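Side-chain contacts in putative glutaryl-CoA dehydrogenase (Thermus thermophilus, PDB 2EBA), which belongs to the acyl-CoA dehydrogenases, flavoproteins built of helical domains round a beta domain, and holds flavin-adenine dinucleotide: residues Arg24-Glu27 / Lys28-Pro32; Val42-Thr45 / His46-Pro49; Ala68-Ser71 / Ser72-Gly76; Arg221-Glu224 / Ser225-Leu228; Leu232-Lys235 / Ala236-Ser239. All coordinates share one frame; numbering follows the deposited sequence.

Contact 1. Residues Arg24-Glu27 / Lys28-Pro32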
loop_
_atom_site.group_PDB
_atom_site.type_symbol
_atom_site.label_atom_id
_atom_site.label_comp_id
_atom_site.label_asym_id
_atom_site.label_seq_id
_atom_site.Cartn_x
_atom_site.Cartn_y
_atom_site.Cartn_z
ATOM N N ARG A 24 -3.213 33.312 -15.014
ATOM C CA ARG A 24 -2.814 34.084 -16.202
ATOM C C ARG A 24 -1.402 34.648 -16.010
ATOM O O ARG A 24 -0.558 34.529 -16.882
ATOM C CB ARG A 24 -3.752 35.269 -16.465
ATOM C CG ARG A 24 -4.901 34.854 -17.349
ATOM C CD ARG A 24 -5.638 36.059 -17.885
ATOM N NE ARG A 24 -6.967 36.150 -17.288
ATOM C CZ ARG A 24 -7.299 36.987 -16.314
ATOM N NH1 ARG A 24 -6.382 37.822 -15.828
ATOM N NH2 ARG A 24 -8.523 36.964 -15.802
ATOM N N PHE A 25 -1.143 35.268 -14.862
ATOM C CA PHE A 25 0.181 35.816 -14.616
ATOM C C PHE A 25 1.268 34.756 -14.683
ATOM O O PHE A 25 2.186 34.876 -15.484
ATOM C CB PHE A 25 0.166 36.537 -13.285
ATOM C CG PHE A 25 1.470 36.574 -12.602
ATOM C CD1 PHE A 25 2.572 37.202 -13.193
ATOM C CD2 PHE A 25 1.620 35.970 -11.367
ATOM C CE1 PHE A 25 3.821 37.205 -12.549
ATOM C CE2 PHE A 25 2.852 35.980 -10.716
ATOM C CZ PHE A 25 3.956 36.598 -11.318
ATOM N N LEU A 26 1.121 33.702 -13.891
ATOM C CA LEU A 26 2.120 32.641 -13.847
ATOM C C LEU A 26 2.379 31.885 -15.117
ATOM O O LEU A 26 3.475 31.340 -15.338
ATOM C CB LEU A 26 1.725 31.629 -12.806
ATOM C CG LEU A 26 1.848 32.214 -11.436
ATOM C CD1 LEU A 26 0.986 31.367 -10.530
ATOM C CD2 LEU A 26 3.312 32.226 -11.019
ATOM N N GLU A 27 1.334 31.815 -15.920
ATOM C CA GLU A 27 1.365 31.075 -17.151
ATOM C C GLU A 27 2.076 31.798 -18.250
ATOM O O GLU A 27 2.623 31.179 -19.180
ATOM C CB GLU A 27 -0.053 30.801 -17.579
ATOM C CG GLU A 27 -0.167 29.642 -18.495
ATOM C CD GLU A 27 -1.299 28.758 -18.052
ATOM O OE1 GLU A 27 -2.476 29.159 -18.194
ATOM O OE2 GLU A 27 -1.011 27.669 -17.525
ATOM N N LYS A 28 2.064 33.119 -18.213
ATOM C CA LYS A 28 2.743 33.790 -19.276
ATOM C C LYS A 28 4.115 34.234 -18.779
ATOM O O LYS A 28 5.048 34.366 -19.568
ATOM C CB LYS A 28 1.928 34.967 -19.777
ATOM C CG LYS A 28 2.456 36.316 -19.403
ATOM C CD LYS A 28 2.089 37.234 -20.549
ATOM C CE LYS A 28 2.468 38.669 -20.268
ATOM N NZ LYS A 28 2.716 39.287 -21.599
ATOM N N GLU A 29 4.254 34.437 -17.470
ATOM C CA GLU A 29 5.508 34.930 -16.924
ATOM C C GLU A 29 6.422 33.947 -16.218
ATOM O O GLU A 29 7.609 34.239 -16.074
ATOM C CB GLU A 29 5.243 36.106 -16.006
ATOM C CG GLU A 29 5.151 37.427 -16.725
ATOM C CD GLU A 29 4.924 38.593 -15.772
ATOM O OE1 GLU A 29 3.883 39.268 -15.915
ATOM O OE2 GLU A 29 5.772 38.836 -14.873
ATOM N N ALA A 30 5.903 32.809 -15.762
ATOM C CA ALA A 30 6.761 31.877 -15.035
ATOM C C ALA A 30 6.856 30.460 -15.607
ATOM O O ALA A 30 7.956 29.911 -15.696
ATOM C CB ALA A 30 6.343 31.809 -13.558
ATOM N N LEU A 31 5.729 29.863 -15.992
ATOM C CA LEU A 31 5.810 28.495 -16.504
ATOM C C LEU A 31 6.722 28.372 -17.721
ATOM O O LEU A 31 7.445 27.393 -17.857
ATOM C CB LEU A 31 4.427 27.946 -16.828
ATOM C CG LEU A 31 4.391 26.420 -16.849
ATOM C CD1 LEU A 31 3.425 25.882 -15.815
ATOM C CD2 LEU A 31 4.003 25.988 -18.245
ATOM N N PRO A 32 6.726 29.385 -18.614
ATOM C CA PRO A 32 7.602 29.269 -19.783
ATOM C C PRO A 32 9.081 29.117 -19.428
ATOM O O PRO A 32 9.872 28.689 -20.260
ATOM C CB PRO A 32 7.345 30.569 -20.549
ATOM C CG PRO A 32 5.935 30.881 -20.197
ATOM C CD PRO A 32 5.888 30.598 -18.716
#
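Phe-25 and Glu-29, one helical turn apart, meet edge to end: the carboxylate of Glu-29 stands at the rim of the phenyl ring, with OE2 3.4 Å from CE1 of Phe-25. The two planes are 83° apart, and CD of the glutamate lies in the plane of the ring, at its edge. A carboxylate suits this place because the rim of an aromatic ring carries the slightly positive hydrogens. Phe-25 reaches the site with CG anti to the backbone N (chi1 152°), which brings the CD1-CE1 edge of the ring to the carboxylate, while the extended end of Glu-29 crosses it. The main partner of that carboxylate is Arg-50, which forms a salt bridge with OE2 and also packs against Phe-25. Beside this pair, Leu-26 lays CD2 4.0 Å from CB of Ala-30, a small residue on the buried side.

The backbone beneath records the end of a helix. The carbonyl of Phe-25 takes Glu-29 N at 2.9 Å in the usual i to i+4 bond, and Lys-28 N as well. One step on, Leu-26 O is likewise gripped twice, by Ala-30 N and by Leu-31 N, the latter at 2.8 Å. Ala-30 has already left helical angles, and Pro-32, which has no N-H to give, sets its CD 3.3 Å from Glu-27 O.

Outside the turn, Leu-26 and Leu-31 pack on Val-85 of helix 72-85, Phe-25 lies on Leu-54 of helix 48-54, and the break at Ala-30 passes the chain from helix 13-29 to helix 31-39.

Contact 2. Residues Val42-Thr45 / His46-Pro49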
loop_
_atom_site.group_PDB
_atom_site.type_symbol
_atom_site.label_atom_id
_atom_site.label_comp_id
_atom_site.label_asym_id
_atom_site.label_seq_id
_atom_site.Cartn_x
_atom_site.Cartn_y
_atom_site.Cartn_z
ATOM N N VAL A 42 18.084 28.228 -9.894
ATOM C CA VAL A 42 17.969 29.609 -9.481
ATOM C C VAL A 42 16.526 30.014 -9.198
ATOM O O VAL A 42 15.593 29.492 -9.803
ATOM C CB VAL A 42 18.563 30.552 -10.551
ATOM C CG1 VAL A 42 17.806 30.403 -11.872
ATOM C CG2 VAL A 42 18.530 31.998 -10.047
ATOM N N PHE A 43 16.357 30.932 -8.251
ATOM C CA PHE A 43 15.045 31.454 -7.910
ATOM C C PHE A 43 14.925 32.774 -8.644
ATOM O O PHE A 43 15.816 33.615 -8.576
ATOM C CB PHE A 43 14.893 31.713 -6.409
ATOM C CG PHE A 43 13.537 32.250 -6.034
ATOM C CD1 PHE A 43 12.467 31.389 -5.877
ATOM C CD2 PHE A 43 13.314 33.618 -5.919
ATOM C CE1 PHE A 43 11.190 31.866 -5.619
ATOM C CE2 PHE A 43 12.028 34.111 -5.660
ATOM C CZ PHE A 43 10.967 33.227 -5.511
ATOM N N PRO A 44 13.809 32.976 -9.352
ATOM C CA PRO A 44 13.559 34.203 -10.112
ATOM C C PRO A 44 13.169 35.397 -9.254
ATOM O O PRO A 44 11.988 35.681 -9.086
ATOM C CB PRO A 44 12.449 33.787 -11.061
ATOM C CG PRO A 44 11.665 32.817 -10.204
ATOM C CD PRO A 44 12.739 31.988 -9.578
ATOM N N THR A 45 14.161 36.106 -8.726
ATOM C CA THR A 45 13.901 37.260 -7.876
ATOM C C THR A 45 13.025 38.320 -8.523
ATOM O O THR A 45 12.214 38.953 -7.850
ATOM C CB THR A 45 15.227 37.927 -7.400
ATOM O OG1 THR A 45 16.000 38.363 -8.528
ATOM C CG2 THR A 45 16.042 36.942 -6.595
ATOM N N HIS A 46 13.173 38.521 -9.831
ATOM C CA HIS A 46 12.394 39.524 -10.553
ATOM C C HIS A 46 10.893 39.210 -10.517
ATOM O O HIS A 46 10.078 39.978 -11.039
ATOM C CB HIS A 46 12.819 39.567 -12.005
ATOM C CG HIS A 46 12.506 38.296 -12.740
ATOM N ND1 HIS A 46 11.700 38.257 -13.853
ATOM C CD2 HIS A 46 12.843 37.022 -12.477
ATOM C CE1 HIS A 46 11.558 37.000 -14.247
ATOM N NE2 HIS A 46 12.244 36.223 -13.429
ATOM N N LEU A 47 10.516 38.078 -9.940
ATOM C CA LEU A 47 9.118 37.773 -9.915
ATOM C C LEU A 47 8.533 38.201 -8.575
ATOM O O LEU A 47 7.308 38.289 -8.440
ATOM C CB LEU A 47 8.955 36.296 -10.205
ATOM C CG LEU A 47 8.073 35.842 -11.394
ATOM C CD1 LEU A 47 8.192 36.786 -12.615
ATOM C CD2 LEU A 47 8.537 34.441 -11.822
ATOM N N ILE A 48 9.394 38.472 -7.598
ATOM C CA ILE A 48 8.930 38.912 -6.295
ATOM C C ILE A 48 8.135 40.231 -6.435
ATOM O O ILE A 48 7.069 40.385 -5.835
ATOM C CB ILE A 48 10.104 39.114 -5.364
ATOM C CG1 ILE A 48 10.790 37.765 -5.167
ATOM C CG2 ILE A 48 9.656 39.732 -4.061
ATOM C CD1 ILE A 48 12.108 37.850 -4.516
ATOM N N PRO A 49 8.663 41.187 -7.205
ATOM C CA PRO A 49 7.868 42.409 -7.324
ATOM C C PRO A 49 6.541 42.102 -8.029
ATOM O O PRO A 49 5.515 42.742 -7.720
ATOM C CB PRO A 49 8.767 43.364 -8.149
ATOM C CG PRO A 49 10.067 42.575 -8.370
ATOM C CD PRO A 49 10.099 41.492 -7.357
#
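An inverse gamma turn centred on Pro-44 leads into helix 48-54 of the N-terminal domain, and the side chains flanking the turn pack on one another. Phe-43 offers its ring edge to Ile-48: CE2 is 3.9 Å from CG1, which lies in the ring plane, and the two side chains run at about a right angle. The phenyl reaches there because CG stands opposite the backbone N (chi1 -180°). CD of Pro-44 touches one face of the same ring near its rim.

The proline in turn carries two neighbours. Its CB is 3.4 Å from NE2 of His-46, whose ring meets it obliquely, and its CG lies 3.9 Å from CD2 of Leu-47. A proline fits the centre of the turn, where its ring fixes phi and supplies an apolar surface. Thr-45 O accepts Ile-48 N at 2.9 Å; the same oxygen is 3.3 Å from CD of Pro-49, which needs no acceptor for its nitrogen.

Phe-92 meets Phe-43 and Ile-48 from helix 87-107, and Trp-37 meets the His-46 ring. Cohesion between these side chains is therefore mainly apolar, with hydrogen bonding left chiefly to the main chain.

Contact 3. Residues Ala68-Ser71 / Ser72-Gly76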
loop_
_atom_site.group_PDB
_atom_site.type_symbol
_atom_site.label_atom_id
_atom_site.label_comp_id
_atom_site.label_asym_id
_atom_site.label_seq_id
_atom_site.Cartn_x
_atom_site.Cartn_y
_atom_site.Cartn_z
ATOM N N ALA A 68 -3.592 42.600 1.263
ATOM C CA ALA A 68 -4.716 42.542 0.339
ATOM C C ALA A 68 -6.042 42.317 1.048
ATOM O O ALA A 68 -7.115 42.528 0.473
ATOM C CB ALA A 68 -4.477 41.450 -0.684
ATOM N N GLY A 69 -5.960 41.881 2.298
ATOM C CA GLY A 69 -7.157 41.634 3.076
ATOM C C GLY A 69 -8.172 40.679 2.458
ATOM O O GLY A 69 -9.370 40.830 2.692
ATOM N N VAL A 70 -7.719 39.707 1.670
ATOM C CA VAL A 70 -8.654 38.762 1.073
ATOM C C VAL A 70 -8.776 37.561 1.984
ATOM O O VAL A 70 -8.114 37.501 3.016
ATOM C CB VAL A 70 -8.211 38.314 -0.324
ATOM C CG1 VAL A 70 -8.092 39.520 -1.226
ATOM C CG2 VAL A 70 -6.893 37.569 -0.244
ATOM N N SER A 71 -9.620 36.609 1.597
ATOM C CA SER A 71 -9.875 35.420 2.411
ATOM C C SER A 71 -8.769 34.392 2.442
ATOM O O SER A 71 -7.821 34.443 1.666
ATOM C CB SER A 71 -11.148 34.723 1.941
ATOM O OG SER A 71 -10.919 34.039 0.721
ATOM N N SER A 72 -8.915 33.442 3.356
ATOM C CA SER A 72 -7.956 32.362 3.494
ATOM C C SER A 72 -8.076 31.487 2.262
ATOM O O SER A 72 -7.077 31.006 1.741
ATOM C CB SER A 72 -8.239 31.545 4.754
ATOM O OG SER A 72 -7.868 32.278 5.909
ATOM N N ALA A 73 -9.305 31.294 1.790
ATOM C CA ALA A 73 -9.528 30.488 0.602
ATOM C C ALA A 73 -8.704 31.100 -0.541
ATOM O O ALA A 73 -8.036 30.388 -1.295
ATOM C CB ALA A 73 -11.011 30.477 0.252
ATOM N N ALA A 74 -8.739 32.424 -0.646
ATOM C CA ALA A 74 -8.004 33.135 -1.688
ATOM C C ALA A 74 -6.504 32.905 -1.554
ATOM O O ALA A 74 -5.808 32.762 -2.555
ATOM C CB ALA A 74 -8.319 34.646 -1.633
ATOM N N TYR A 75 -6.007 32.883 -0.320
ATOM C CA TYR A 75 -4.589 32.641 -0.074
ATOM C C TYR A 75 -4.312 31.217 -0.530
ATOM O O TYR A 75 -3.359 30.961 -1.260
ATOM C CB TYR A 75 -4.276 32.817 1.423
ATOM C CG TYR A 75 -2.883 32.375 1.876
ATOM C CD1 TYR A 75 -1.745 32.674 1.124
ATOM C CD2 TYR A 75 -2.711 31.689 3.080
ATOM C CE1 TYR A 75 -0.476 32.298 1.564
ATOM C CE2 TYR A 75 -1.457 31.311 3.527
ATOM C CZ TYR A 75 -0.341 31.616 2.766
ATOM O OH TYR A 75 0.904 31.215 3.199
ATOM N N GLY A 76 -5.176 30.296 -0.108
ATOM C CA GLY A 76 -5.023 28.907 -0.492
ATOM C C GLY A 76 -5.010 28.785 -1.997
ATOM O O GLY A 76 -4.217 28.039 -2.556
#
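Ser-71, the N-cap of helix 72-85, ends an irregular approach and begins the helix: Gly-69 has positive phi, a value glycine adopts easily, Val-70 and Ser-71 are extended, and Ser-72 to Gly-76 are helical. The first full turn closes where Tyr-75 N donates to Ser-71 O at 3.1 Å.

The side chain of Ser-71 does the capping. Its OG sits between the backbone N and the carbonyl carbon (chi1 74°), a placing that folds it over the helix end, and accepts from Ala-74 N at 3.0 Å with an N-H...O angle of 157°. Serine suits this role because a one-carbon arm brings an acceptor to amides that have no preceding turn to bond to. The same hydroxyl is hydrogen-bonded to Glu-15 of helix 13-29. Next to the cap, Val-70 points CG2 at CB of Ala-74, 3.5 Å away, an apolar touch across the start of the helix. The methyl of Ala-74 also lies 3.3 Å from Ser-71 O, so a small side chain fits closely here. Ser-72 OG turns to Asp-309 and Tyr-75 OH to Ser-98, both outside this turn.

With Ser-71 OG taking an amide hydrogen and also bonded to a carboxylate oxygen, the hydroxyl links the start of one helix to the first turn of helix 13-29, and the nearby negative charge would probably suit the positive end of the helix dipole.

Contact 4. Residues Arg221-Glu224 / Ser225-Leu228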
loop_
_atom_site.group_PDB
_atom_site.type_symbol
_atom_site.label_atom_id
_atom_site.label_comp_id
_atom_site.label_asym_id
_atom_site.label_seq_id
_atom_site.Cartn_x
_atom_site.Cartn_y
_atom_site.Cartn_z
ATOM N N ARG A 221 24.252 40.964 17.861
ATOM C CA ARG A 221 23.501 41.780 18.799
ATOM C C ARG A 221 22.213 42.287 18.176
ATOM O O ARG A 221 22.159 42.719 17.006
ATOM C CB ARG A 221 24.299 42.984 19.311
ATOM C CG ARG A 221 25.797 42.910 19.098
ATOM C CD ARG A 221 26.553 43.101 20.422
ATOM N NE ARG A 221 26.240 44.362 21.097
ATOM C CZ ARG A 221 26.261 44.513 22.421
ATOM N NH1 ARG A 221 26.573 43.483 23.201
ATOM N NH2 ARG A 221 25.969 45.693 22.963
ATOM N N VAL A 222 21.162 42.238 18.981
ATOM C CA VAL A 222 19.862 42.672 18.546
ATOM C C VAL A 222 19.175 43.432 19.664
ATOM O O VAL A 222 19.064 42.932 20.786
ATOM C CB VAL A 222 18.965 41.474 18.184
ATOM C CG1 VAL A 222 17.771 41.959 17.375
ATOM C CG2 VAL A 222 19.771 40.414 17.432
ATOM N N PRO A 223 18.706 44.654 19.373
ATOM C CA PRO A 223 18.023 45.458 20.387
ATOM C C PRO A 223 16.730 44.777 20.853
ATOM O O PRO A 223 16.205 43.905 20.167
ATOM C CB PRO A 223 17.749 46.767 19.650
ATOM C CG PRO A 223 17.565 46.316 18.234
ATOM C CD PRO A 223 18.720 45.349 18.076
ATOM N N GLU A 224 16.232 45.169 22.020
ATOM C CA GLU A 224 14.990 44.615 22.554
ATOM C C GLU A 224 13.833 45.102 21.683
ATOM O O GLU A 224 12.781 44.468 21.631
ATOM C CB GLU A 224 14.798 45.073 24.006
ATOM C CG GLU A 224 13.388 44.921 24.580
ATOM C CD GLU A 224 12.869 43.485 24.553
ATOM O OE1 GLU A 224 13.673 42.544 24.720
ATOM O OE2 GLU A 224 11.647 43.299 24.379
ATOM N N SER A 225 14.042 46.229 21.001
ATOM C CA SER A 225 13.028 46.815 20.126
ATOM C C SER A 225 12.848 45.942 18.879
ATOM O O SER A 225 11.936 46.167 18.083
ATOM C CB SER A 225 13.435 48.236 19.706
ATOM O OG SER A 225 14.419 48.211 18.685
ATOM N N LEU A 226 13.727 44.955 18.716
ATOM C CA LEU A 226 13.676 44.047 17.571
ATOM C C LEU A 226 13.282 42.619 17.968
ATOM O O LEU A 226 13.315 41.690 17.163
ATOM C CB LEU A 226 15.016 44.079 16.811
ATOM C CG LEU A 226 14.921 44.663 15.391
ATOM C CD1 LEU A 226 13.908 45.786 15.349
ATOM C CD2 LEU A 226 16.279 45.136 14.932
ATOM N N ARG A 227 12.905 42.446 19.227
ATOM C CA ARG A 227 12.439 41.151 19.686
ATOM C C ARG A 227 10.907 41.192 19.617
ATOM O O ARG A 227 10.291 42.196 19.973
ATOM C CB ARG A 227 12.863 40.880 21.129
ATOM C CG ARG A 227 12.360 39.535 21.639
ATOM C CD ARG A 227 12.764 39.279 23.063
ATOM N NE ARG A 227 12.026 40.121 23.989
ATOM C CZ ARG A 227 10.787 39.869 24.402
ATOM N NH1 ARG A 227 10.160 38.792 23.962
ATOM N NH2 ARG A 227 10.177 40.691 25.247
ATOM N N LEU A 228 10.294 40.116 19.145
ATOM C CA LEU A 228 8.843 40.055 19.056
ATOM C C LEU A 228 8.248 40.007 20.479
ATOM O O LEU A 228 8.347 38.993 21.180
ATOM C CB LEU A 228 8.443 38.817 18.255
ATOM C CG LEU A 228 7.814 38.973 16.866
ATOM C CD1 LEU A 228 8.294 40.216 16.139
ATOM C CD2 LEU A 228 8.157 37.721 16.085
#
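Glu-224 and Arg-227 lie side by side and point the same way, joined at their ends by a salt bridge. The straightest bond runs from NE of Arg-227 to OE1 of Glu-224, 3.0 Å long with an N-H...O angle of 168°. OE1 uses its syn lone pair and lies practically in the guanidinium plane, although the carboxylate as a whole is turned 47° from that plane. OE2 receives two weak bonds, from NE and from NH2, the latter at 3.1 Å. The arginine is straight as far as CD and then bends at chi3 (72°), which swings NE round to face the acid; Glu-224 bends at chi2 to meet it. The strongest polar partner of Glu-224 is Trp-155, whose NE1 is hydrogen-bonded to OE1 and would help fix the carboxylate.

This pair belongs to the turn at which strand 220-223 leaves the antiparallel sheet through a 3-10 segment. Leu-226 N bonds Pro-223 O at 3.1 Å and Arg-227 N bonds Glu-224 O.

On another side of the turn the packing is apolar. Val-222 and Leu-226 cross at about a right angle, CG1 of the valine 3.5 Å from CB of the leucine, while Pro-223 runs alongside the same leucine with CG 3.7 Å from CB. Proline suits the strand end because its ring lends carbon surface without requiring a sheet bond. Leu-226 continues onto Pro-190 of strand 184-190, and Val-222 onto Leu-157 of strand 154-165.

Contact 5. Residues Leu232-Lys235 / Ala236-Ser239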
loop_
_atom_site.group_PDB
_atom_site.type_symbol
_atom_site.label_atom_id
_atom_site.label_comp_id
_atom_site.label_asym_id
_atom_site.label_seq_id
_atom_site.Cartn_x
_atom_site.Cartn_y
_atom_site.Cartn_z
ATOM N N LEU A 232 6.028 34.303 22.660
ATOM C CA LEU A 232 6.441 33.569 23.858
ATOM C C LEU A 232 6.185 32.076 23.755
ATOM O O LEU A 232 5.043 31.659 23.626
ATOM C CB LEU A 232 5.690 34.096 25.088
ATOM C CG LEU A 232 6.025 35.434 25.779
ATOM C CD1 LEU A 232 6.485 36.514 24.781
ATOM C CD2 LEU A 232 4.775 35.889 26.548
ATOM N N GLY A 233 7.246 31.271 23.828
ATOM C CA GLY A 233 7.089 29.826 23.769
ATOM C C GLY A 233 7.101 29.174 22.397
ATOM O O GLY A 233 7.034 29.856 21.377
ATOM N N LEU A 234 7.195 27.844 22.384
ATOM C CA LEU A 234 7.219 27.041 21.158
ATOM C C LEU A 234 5.966 27.337 20.346
ATOM O O LEU A 234 5.968 27.260 19.119
ATOM C CB LEU A 234 7.234 25.552 21.505
ATOM C CG LEU A 234 8.146 24.608 20.715
ATOM C CD1 LEU A 234 7.699 23.181 20.952
ATOM C CD2 LEU A 234 8.092 24.920 19.237
ATOM N N LYS A 235 4.889 27.668 21.051
ATOM C CA LYS A 235 3.626 27.979 20.416
ATOM C C LYS A 235 3.694 29.107 19.389
ATOM O O LYS A 235 2.937 29.108 18.419
ATOM C CB LYS A 235 2.560 28.291 21.475
ATOM C CG LYS A 235 2.873 29.420 22.443
ATOM C CD LYS A 235 1.745 29.546 23.479
ATOM C CE LYS A 235 2.003 30.633 24.515
ATOM N NZ LYS A 235 2.036 32.017 23.944
ATOM N N ALA A 236 4.592 30.063 19.586
ATOM C CA ALA A 236 4.702 31.162 18.637
ATOM C C ALA A 236 5.182 30.663 17.264
ATOM O O ALA A 236 4.492 30.852 16.265
ATOM C CB ALA A 236 5.640 32.242 19.183
ATOM N N PRO A 237 6.363 30.018 17.193
ATOM C CA PRO A 237 6.823 29.537 15.887
ATOM C C PRO A 237 5.904 28.486 15.283
ATOM O O PRO A 237 5.762 28.378 14.062
ATOM C CB PRO A 237 8.215 28.982 16.195
ATOM C CG PRO A 237 8.108 28.579 17.596
ATOM C CD PRO A 237 7.369 29.721 18.222
ATOM N N LEU A 238 5.271 27.706 16.148
ATOM C CA LEU A 238 4.364 26.669 15.692
ATOM C C LEU A 238 3.150 27.263 15.017
ATOM O O LEU A 238 2.691 26.742 14.013
ATOM C CB LEU A 238 3.922 25.787 16.855
ATOM C CG LEU A 238 5.025 24.964 17.506
ATOM C CD1 LEU A 238 4.456 24.075 18.578
ATOM C CD2 LEU A 238 5.706 24.138 16.455
ATOM N N SER A 239 2.622 28.351 15.563
ATOM C CA SER A 239 1.449 28.977 14.970
ATOM C C SER A 239 1.792 29.417 13.554
ATOM O O SER A 239 0.926 29.435 12.673
ATOM C CB SER A 239 1.000 30.175 15.808
ATOM O OG SER A 239 2.034 31.131 15.935
#
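The chain winds from an extended Leu-232, through Gly-233 with its positive phi, into the first turn of helix 235-269, where Ala-236 N donates to Gly-233 O at 3.0 Å and the bonds from Leu-238 N to Leu-234 O and from Ser-239 N to Lys-235 O set the i to i+4 pattern.

Leu-234 and Leu-238 meet one turn apart, their side chains at a slant to each other, with CD2 of the first 3.5 Å from CG of the second. Leu-238 has CG beside its backbone N and opposite the carbonyl carbon (chi1 -65°), a setting that keeps its branch along the Leu-234 side of the turn. CD2 of Leu-234 also comes within 4.0 Å of CG of Pro-237.

This is the start of the long helix 235-269 of the C-terminal helical domain of the acyl-CoA dehydrogenase fold. Proline is at home in a first turn, where the nitrogens have no acceptor in a preceding turn, so the missing hydrogen costs nothing, and its ring holds phi near the helical value; Pro-237 also packs on Trp-176 of strand 172-178, with its side chain about 8 Å from a bound flavin-adenine dinucleotide. At the backbone angles of Gly-233 a side chain would press on the preceding carbonyl oxygen, which explains the glycine.

One polar end folds back on the main chain: Lys-235 curls at its last torsion (chi4 65°) and gives NZ to Leu-232 O at 3.0 Å, in the carbonyl plane. Ser-239 OG is hydrogen-bonded to the hydroxyl of Tyr-107 in helix 87-107.

In the fold
Along the chain the five contacts come in series, and each is a local turn where a helix or strand begins or ends. Contacts 1, 2 and 3 all belong to the N-terminal helical domain. Contacts 1 and 2, with centres 13 Å apart, touch through Leu-47, which packs on Ala-30, Glu-29 and Phe-25; contact 3 lies about 21 Å from contact 1 and 22 Å from contact 2, between centres. Contact 4 ends strand 220-223, and contact 5, 17 Å from it centre to centre, starts helix 235-269, so the pair, close in sequence, carries the chain from sheet to C-terminal helices. Contacts 1 and 5 lie on opposite sides of the chain's centre, their centres about 36 Å apart.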